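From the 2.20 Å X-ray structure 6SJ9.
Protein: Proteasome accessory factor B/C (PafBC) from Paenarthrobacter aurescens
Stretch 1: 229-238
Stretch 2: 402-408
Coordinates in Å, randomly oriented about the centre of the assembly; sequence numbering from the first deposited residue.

Stretch 1, residues 229-238: DFNARAELDE
Stretch 2 (402-408) LDIQWEN

A short helix packs across one face of a β-strand chiefly through van der Waals contact, with no hydrogen bond between the two stretches and 287 Å² of surface buried in total.

Phe230 and Asn231 lead in with extended backbones (phi/psi -121/116° and -105/109°), after which residues 232-237 are helical, with phi near -68° and psi near -38°. Asn231, chi1 t, is the N-cap: its OD1 accepts a weak bond from Arg233 N at 3.3 Å, occupying an amide that has no helical carbonyl to bind. Regular turns follow, with Leu236 N to Ala232 O at 3.1 Å and Asp237 N to Arg233 O at 2.9 Å.

The strand, 404-407, runs at 131° to the helix, and the axes approach to 8.9 Å. Arg233 and Gln405 set the register, their CA atoms 6.3 Å apart. Alternation directs Gln405 and Glu407 toward the helix, while Ile404 and Trp406 point away; the CA-to-CB bond of Asp403 also points toward it.

Gln405 (chi1 m, chi2 p) is the centre of the contact. Its CG lies 3.6 Å from Leu236 CD1, 3.7 Å from Arg233 CA and 4.0 Å from Ala232 C, so the aliphatic part of a polar side chain packs against the helix while its OE1 is hydrogen-bonded elsewhere in the structure. Ala232, one turn before Leu236, is small enough to let the strand side chains come close: its CB is 3.1 Å from Glu407 OE2, an oxygen whose polar need is met by a hydrogen bond elsewhere in the structure. The carboxylate of Glu407 (m, t) lies beside Ala232, and Glu407 CD sits 3.7 Å from Phe230 CE2, obliquely to the ring (Phe230 chi1 t, chi2 64°). Leu236 (chi1 m, chi2 142°) adds buried hydrocarbon. Arg233 is extended, t throughout; its CB lies 3.9 Å from Gln405 CD, but its end leads away. Asp237 OD1 and Asp403 OD1, like charges, stand 4.2 Å apart, a pairing that contributes no attraction.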

# COMPACT_ATOMS: atom_id res chain seq x y z
N ASP A 229 -29.24 -6.14 -19.77
CA ASP A 229 -28.93 -7.46 -19.20
C ASP A 229 -27.44 -7.78 -19.36
O ASP A 229 -27.03 -8.65 -20.12
CB ASP A 229 -29.82 -8.52 -19.84
CG ASP A 229 -29.65 -8.56 -21.35
OD1 ASP A 229 -29.38 -7.49 -21.94
OD2 ASP A 229 -29.79 -9.66 -21.94
N PHE A 230 -26.61 -7.03 -18.64
CA PHE A 230 -25.16 -7.23 -18.62
C PHE A 230 -24.70 -7.50 -17.20
O PHE A 230 -24.82 -6.63 -16.33
CB PHE A 230 -24.40 -6.03 -19.17
CG PHE A 230 -23.01 -5.88 -18.57
CD1 PHE A 230 -22.03 -6.85 -18.78
CD2 PHE A 230 -22.69 -4.75 -17.82
CE1 PHE A 230 -20.77 -6.72 -18.23
CE2 PHE A 230 -21.43 -4.59 -17.27
CZ PHE A 230 -20.46 -5.58 -17.48
N ASN A 231 -24.17 -8.70 -16.96
CA ASN A 231 -23.63 -9.05 -15.65
C ASN A 231 -22.11 -9.05 -15.70
O ASN A 231 -21.49 -9.93 -16.31
CB ASN A 231 -24.17 -10.40 -15.19
CG ASN A 231 -23.82 -10.70 -13.74
OD1 ASN A 231 -23.22 -9.87 -13.04
ND2 ASN A 231 -24.21 -11.89 -13.27
N ALA A 232 -21.49 -8.05 -15.04
CA ALA A 232 -20.03 -7.97 -15.05
C ALA A 232 -19.39 -9.10 -14.26
O ALA A 232 -18.37 -9.66 -14.68
CB ALA A 232 -19.56 -6.62 -14.48
N ARG A 233 -19.99 -9.48 -13.12
CA ARG A 233 -19.40 -10.51 -12.28
C ARG A 233 -19.42 -11.88 -12.96
O ARG A 233 -18.45 -12.64 -12.86
CB ARG A 233 -20.11 -10.55 -10.93
CG ARG A 233 -19.69 -11.69 -10.00
CD ARG A 233 -20.56 -11.70 -8.75
NE ARG A 233 -20.24 -12.80 -7.85
CZ ARG A 233 -20.69 -12.89 -6.60
NH1 ARG A 233 -21.47 -11.93 -6.11
NH2 ARG A 233 -20.35 -13.93 -5.85
N ALA A 234 -20.52 -12.21 -13.63
CA ALA A 234 -20.60 -13.49 -14.33
C ALA A 234 -19.66 -13.52 -15.53
O ALA A 234 -19.10 -14.58 -15.85
CB ALA A 234 -22.04 -13.76 -14.78
N GLU A 235 -19.49 -12.38 -16.20
CA GLU A 235 -18.60 -12.33 -17.36
C GLU A 235 -17.14 -12.56 -16.96
O GLU A 235 -16.41 -13.31 -17.63
CB GLU A 235 -18.75 -10.98 -18.06
CG GLU A 235 -18.06 -10.92 -19.37
CD GLU A 235 -18.65 -11.93 -20.33
OE1 GLU A 235 -19.90 -12.04 -20.36
OE2 GLU A 235 -17.87 -12.60 -21.03
N LEU A 236 -16.71 -11.95 -15.84
CA LEU A 236 -15.34 -12.05 -15.38
C LEU A 236 -15.07 -13.39 -14.69
O LEU A 236 -13.99 -13.97 -14.85
CB LEU A 236 -15.04 -10.89 -14.43
CG LEU A 236 -15.00 -9.41 -14.87
CD1 LEU A 236 -15.60 -8.49 -13.79
CD2 LEU A 236 -13.57 -8.98 -15.16
N ASP A 237 -16.06 -13.91 -13.94
CA ASP A 237 -15.95 -15.24 -13.36
C ASP A 237 -15.65 -16.30 -14.41
O ASP A 237 -14.93 -17.26 -14.14
CB ASP A 237 -17.24 -15.61 -12.61
CG ASP A 237 -17.33 -15.02 -11.19
OD1 ASP A 237 -16.37 -14.35 -10.75
OD2 ASP A 237 -18.37 -15.23 -10.53
N GLU A 238 -16.18 -16.14 -15.63
CA GLU A 238 -15.86 -17.13 -16.65
C GLU A 238 -14.38 -17.08 -17.06
O GLU A 238 -13.90 -18.00 -17.71
CB GLU A 238 -16.80 -16.97 -17.85
CG GLU A 238 -16.62 -18.10 -18.86
CD GLU A 238 -17.70 -18.19 -19.93
OE1 GLU A 238 -18.65 -17.37 -19.92
OE2 GLU A 238 -17.61 -19.16 -20.73
N LEU A 402 -9.32 -10.68 -3.43
CA LEU A 402 -10.41 -9.76 -3.81
C LEU A 402 -10.85 -9.91 -5.27
O LEU A 402 -10.05 -9.68 -6.19
CB LEU A 402 -10.01 -8.31 -3.56
CG LEU A 402 -9.92 -8.03 -2.07
CD1 LEU A 402 -9.87 -6.58 -1.81
CD2 LEU A 402 -11.10 -8.66 -1.38
N ASP A 403 -12.13 -10.17 -5.48
CA ASP A 403 -12.72 -10.04 -6.81
C ASP A 403 -13.49 -8.73 -6.85
O ASP A 403 -14.48 -8.57 -6.13
CB ASP A 403 -13.69 -11.18 -7.15
CG ASP A 403 -13.01 -12.53 -7.33
OD1 ASP A 403 -13.74 -13.51 -7.57
OD2 ASP A 403 -11.77 -12.60 -7.21
N ILE A 404 -13.07 -7.84 -7.74
CA ILE A 404 -13.60 -6.49 -7.89
C ILE A 404 -14.25 -6.35 -9.26
O ILE A 404 -13.66 -6.75 -10.28
CB ILE A 404 -12.49 -5.45 -7.71
CG1 ILE A 404 -11.90 -5.63 -6.31
CG2 ILE A 404 -13.09 -4.05 -7.83
CD1 ILE A 404 -10.57 -5.03 -6.10
N GLN A 405 -15.49 -5.81 -9.28
CA GLN A 405 -16.21 -5.37 -10.47
C GLN A 405 -16.46 -3.86 -10.36
O GLN A 405 -16.98 -3.37 -9.34
CB GLN A 405 -17.59 -6.02 -10.67
CG GLN A 405 -17.60 -7.48 -11.01
CD GLN A 405 -17.09 -8.35 -9.86
OE1 GLN A 405 -16.34 -9.27 -10.09
NE2 GLN A 405 -17.50 -8.05 -8.63
N TRP A 406 -16.19 -3.14 -11.43
CA TRP A 406 -16.43 -1.69 -11.48
C TRP A 406 -17.15 -1.38 -12.78
O TRP A 406 -16.51 -1.29 -13.83
CB TRP A 406 -15.12 -0.95 -11.38
CG TRP A 406 -15.25 0.52 -11.24
CD1 TRP A 406 -16.18 1.36 -11.84
CD2 TRP A 406 -14.39 1.37 -10.47
NE1 TRP A 406 -15.94 2.66 -11.47
CE2 TRP A 406 -14.84 2.71 -10.66
CE3 TRP A 406 -13.30 1.13 -9.63
CZ2 TRP A 406 -14.25 3.79 -10.03
CZ3 TRP A 406 -12.68 2.23 -9.01
CH2 TRP A 406 -13.17 3.54 -9.20
N GLU A 407 -18.47 -1.22 -12.70
CA GLU A 407 -19.30 -0.77 -13.82
C GLU A 407 -19.56 0.73 -13.72
O GLU A 407 -19.07 1.40 -12.81
CB GLU A 407 -20.62 -1.52 -13.82
CG GLU A 407 -20.50 -2.99 -13.86
CD GLU A 407 -21.86 -3.69 -13.74
OE1 GLU A 407 -22.93 -3.09 -14.01
OE2 GLU A 407 -21.84 -4.87 -13.43
N ASN A 408 -20.33 1.27 -14.67
CA ASN A 408 -20.64 2.71 -14.68
C ASN A 408 -21.30 3.10 -13.37
O ASN A 408 -22.40 2.65 -13.06
CB ASN A 408 -21.58 3.09 -15.85
CG ASN A 408 -21.67 4.63 -16.03
OD1 ASN A 408 -20.69 5.32 -15.80
ND2 ASN A 408 -22.83 5.14 -16.45